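Local coordinates for DNA-3-methyladenine glycosidase II, putative (Deinococcus radiodurans, PDB 2YG9), which belongs to the HhH-GPD superfamily of base excision DNA repair proteins and is built from helices and loops, without strands, at residues M161-F165 with S208-W212. Residues are numbered along the deposited sequence.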
ATOM      1  N   MET A 161       0.165   2.598  -1.814  1.00  7.36           N
ATOM      2  CA  MET A 161       0.595   1.466  -1.018  1.00  6.97           C
ATOM      3  C   MET A 161      -0.611   0.876  -0.261  1.00  6.98           C
ATOM      4  O   MET A 161      -0.706  -0.329  -0.028  1.00  7.62           O
ATOM      5  CB  MET A 161       1.657   1.916  -0.008  1.00  6.81           C
ATOM      6  CG  MET A 161       3.056   2.211  -0.561  1.00  8.84           C
ATOM      7  SD  MET A 161       3.694   0.930  -1.641  1.00  8.59           S
ATOM      8  CE  MET A 161       3.288   1.548  -3.247  1.00  8.78           C
ATOM      9  N   PHE A 162      -1.484   1.755   0.188  1.00  7.00           N
ATOM     10  CA  PHE A 162      -2.718   1.355   0.884  1.00  7.10           C
ATOM     11  C   PHE A 162      -3.686   0.546  -0.022  1.00  5.76           C
ATOM     12  O   PHE A 162      -4.228  -0.508   0.345  1.00  4.71           O
ATOM     13  CB  PHE A 162      -3.380   2.610   1.473  1.00  7.45           C
ATOM     14  CG  PHE A 162      -4.699   2.354   2.166  1.00  7.42           C
ATOM     15  CD1 PHE A 162      -4.737   1.756   3.408  1.00 10.56           C
ATOM     16  CD2 PHE A 162      -5.882   2.678   1.551  1.00  8.28           C
ATOM     17  CE1 PHE A 162      -5.970   1.492   4.033  1.00 10.15           C
ATOM     18  CE2 PHE A 162      -7.101   2.445   2.175  1.00  9.00           C
ATOM     19  CZ  PHE A 162      -7.140   1.888   3.413  1.00  8.73           C
ATOM     20  N   LEU A 163      -3.892   1.040  -1.217  1.00  6.38           N
ATOM     21  CA  LEU A 163      -4.638   0.292  -2.223  1.00  6.82           C
ATOM     22  C   LEU A 163      -4.036  -1.079  -2.484  1.00  7.21           C
ATOM     23  O   LEU A 163      -4.772  -2.094  -2.499  1.00  8.27           O
ATOM     24  CB  LEU A 163      -4.684   1.085  -3.548  1.00  6.76           C
ATOM     25  CG  LEU A 163      -5.868   2.020  -3.801  1.00  5.78           C
ATOM     26  CD1 LEU A 163      -6.038   3.016  -2.701  1.00 13.17           C
ATOM     27  CD2 LEU A 163      -5.636   2.715  -5.140  1.00  7.65           C
ATOM     28  N   LEU A 164      -2.710  -1.125  -2.672  1.00  5.98           N
ATOM     29  CA  LEU A 164      -2.041  -2.364  -3.029  1.00  6.20           C
ATOM     30  C   LEU A 164      -2.020  -3.358  -1.871  1.00  6.30           C
ATOM     31  O   LEU A 164      -2.458  -4.510  -2.018  1.00  5.37           O
ATOM     32  CB  LEU A 164      -0.641  -2.084  -3.569  1.00  5.55           C
ATOM     33  CG  LEU A 164       0.170  -3.177  -4.292  1.00  5.42           C
ATOM     34  CD1 LEU A 164       1.305  -2.439  -5.044  1.00  4.94           C
ATOM     35  CD2 LEU A 164       0.755  -4.267  -3.350  1.00  4.72           C
ATOM     36  N   PHE A 165      -1.543  -2.911  -0.710  1.00  6.29           N
ATOM     37  CA  PHE A 165      -1.370  -3.794   0.400  1.00  7.57           C
ATOM     38  C   PHE A 165      -2.589  -3.943   1.304  1.00  9.15           C
ATOM     39  O   PHE A 165      -2.796  -5.045   1.810  1.00 11.08           O
ATOM     40  CB  PHE A 165      -0.155  -3.439   1.235  1.00  7.95           C
ATOM     41  CG  PHE A 165       1.136  -3.682   0.545  1.00  6.94           C
ATOM     42  CD1 PHE A 165       1.644  -4.975   0.424  1.00  9.09           C
ATOM     43  CD2 PHE A 165       1.846  -2.639  -0.002  1.00  7.87           C
ATOM     44  CE1 PHE A 165       2.870  -5.200  -0.206  1.00  9.61           C
ATOM     45  CE2 PHE A 165       3.064  -2.864  -0.619  1.00  6.87           C
ATOM     46  CZ  PHE A 165       3.557  -4.139  -0.739  1.00  8.62           C
ATOM     47  N   SER A 208       4.707  -5.139  -9.320  1.00  6.15           N
ATOM     48  CA  SER A 208       5.352  -4.296  -8.306  1.00  5.40           C
ATOM     49  C   SER A 208       5.941  -5.152  -7.155  1.00  6.20           C
ATOM     50  O   SER A 208       7.097  -4.989  -6.773  1.00  6.24           O
ATOM     51  CB  SER A 208       4.349  -3.279  -7.769  1.00  5.45           C
ATOM     52  OG  SER A 208       4.054  -2.277  -8.713  1.00  3.68           O
ATOM     53  N   ARG A 209       5.145  -6.075  -6.621  1.00  5.48           N
ATOM     54  CA  ARG A 209       5.608  -6.946  -5.548  1.00  6.14           C
ATOM     55  C   ARG A 209       6.800  -7.821  -5.967  1.00  6.79           C
ATOM     56  O   ARG A 209       7.733  -8.053  -5.160  1.00  7.09           O
ATOM     57  CB  ARG A 209       4.444  -7.788  -5.021  1.00  6.02           C
ATOM     58  CG  ARG A 209       3.395  -6.941  -4.284  1.00  6.13           C
ATOM     59  CD  ARG A 209       2.219  -7.810  -3.836  1.00  5.40           C
ATOM     60  NE  ARG A 209       2.660  -8.836  -2.877  1.00  8.15           N
ATOM     61  CZ  ARG A 209       2.043 -10.001  -2.634  1.00  6.11           C
ATOM     62  NH1 ARG A 209       0.975 -10.377  -3.316  1.00  6.23           N
ATOM     63  NH2 ARG A 209       2.552 -10.825  -1.736  1.00  6.46           N
ATOM     64  N   TYR A 210       6.804  -8.264  -7.218  1.00  6.67           N
ATOM     65  CA  TYR A 210       7.965  -8.993  -7.745  1.00  5.98           C
ATOM     66  C   TYR A 210       9.189  -8.117  -7.924  1.00  5.13           C
ATOM     67  O   TYR A 210      10.298  -8.574  -7.704  1.00  4.08           O
ATOM     68  CB  TYR A 210       7.619  -9.769  -9.040  1.00  6.42           C
ATOM     69  CG  TYR A 210       7.050 -11.148  -8.773  1.00  5.93           C
ATOM     70  CD1 TYR A 210       7.848 -12.165  -8.222  1.00  5.30           C
ATOM     71  CD2 TYR A 210       5.723 -11.421  -9.007  1.00  6.83           C
ATOM     72  CE1 TYR A 210       7.318 -13.434  -7.937  1.00  5.43           C
ATOM     73  CE2 TYR A 210       5.187 -12.683  -8.723  1.00  8.03           C
ATOM     74  CZ  TYR A 210       5.991 -13.687  -8.192  1.00  5.07           C
ATOM     75  OH  TYR A 210       5.407 -14.925  -7.933  1.00  8.76           O
ATOM     76  N   LEU A 211       9.024  -6.857  -8.332  1.00  6.34           N
ATOM     77  CA  LEU A 211      10.170  -5.939  -8.325  1.00  6.01           C
ATOM     78  C   LEU A 211      10.789  -5.743  -6.929  1.00  7.08           C
ATOM     79  O   LEU A 211      12.039  -5.736  -6.763  1.00  6.07           O
ATOM     80  CB  LEU A 211       9.803  -4.586  -8.947  1.00  8.07           C
ATOM     81  CG  LEU A 211       9.583  -4.529 -10.470  1.00  6.71           C
ATOM     82  CD1 LEU A 211       9.220  -3.106 -10.858  1.00  6.73           C
ATOM     83  CD2 LEU A 211      10.813  -5.038 -11.226  1.00 10.10           C
ATOM     84  N   TRP A 212       9.945  -5.574  -5.915  1.00  7.04           N
ATOM     85  CA  TRP A 212      10.457  -5.437  -4.553  1.00  6.83           C
ATOM     86  C   TRP A 212      11.097  -6.761  -4.107  1.00  7.01           C
ATOM     87  O   TRP A 212      12.121  -6.778  -3.384  1.00  5.32           O
ATOM     88  CB  TRP A 212       9.338  -5.043  -3.570  1.00  6.87           C
ATOM     89  CG  TRP A 212       8.852  -3.608  -3.693  1.00  7.79           C
ATOM     90  CD1 TRP A 212       9.619  -2.495  -3.774  1.00  5.94           C
ATOM     91  CD2 TRP A 212       7.487  -3.159  -3.739  1.00  7.50           C
ATOM     92  NE1 TRP A 212       8.826  -1.371  -3.842  1.00  7.62           N
ATOM     93  CE2 TRP A 212       7.513  -1.751  -3.827  1.00  9.55           C
ATOM     94  CE3 TRP A 212       6.248  -3.807  -3.666  1.00  8.26           C
ATOM     95  CZ2 TRP A 212       6.343  -0.976  -3.881  1.00  7.72           C
ATOM     96  CZ3 TRP A 212       5.082  -3.026  -3.729  1.00  7.72           C
ATOM     97  CH2 TRP A 212       5.152  -1.637  -3.846  1.00  7.26           C
TER
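This is a side-chain-mediated helix-helix contact bridging two lobes of the all-helical chain. Residues 161-165 lie on helix 156-166, which follows helix 141-149 as the second helix of the helix-hairpin-helix (HhH) motif; residues 208-212 lie on helix 204-219, across from it. The short segments run nearly at right angles (97°) with their axes 13.0 Å apart, and even the nearest CA atoms, those of Leu164 and Arg209, are separated by 9.3 Å. Side chains, not backbone, therefore span the gap, burying a modest 218 Å². Trp212 is the residue most covered by the other segment (65 Å²) and touches Met161, Leu164 and Phe165. Phe165 forms an offset aromatic pair with the six-membered ring of Trp212, the planes inclined by 29° but slid apart (centroids 5.6 Å), so overlap is slight. Met161 makes an oblique Met-aromatic contact, its SD 4.7 Å from the centroid of the Trp212 six-membered ring. Leu164 instead approaches the indole edge, CD1 lying 4.0 Å from Trp212 CZ3, and also packs on Arg209 (Leu164 CD2 to Arg209 CD, 3.9 Å). Polar ends find partners outside the pair: Trp212 NE1 hydrogen-bonds to Asp177 OD1, Arg209 NH2 to the Pro53 carbonyl, and Ser208 OG to the carbonyls of Arg204 and Val172. Helix 178-187 flanks helix 204-219, Leu180 touching Ser208, Leu211 and Trp212. The closest approach between the segments is aromatic, 3.5 Å from Phe165 CZ to Trp212 CZ3.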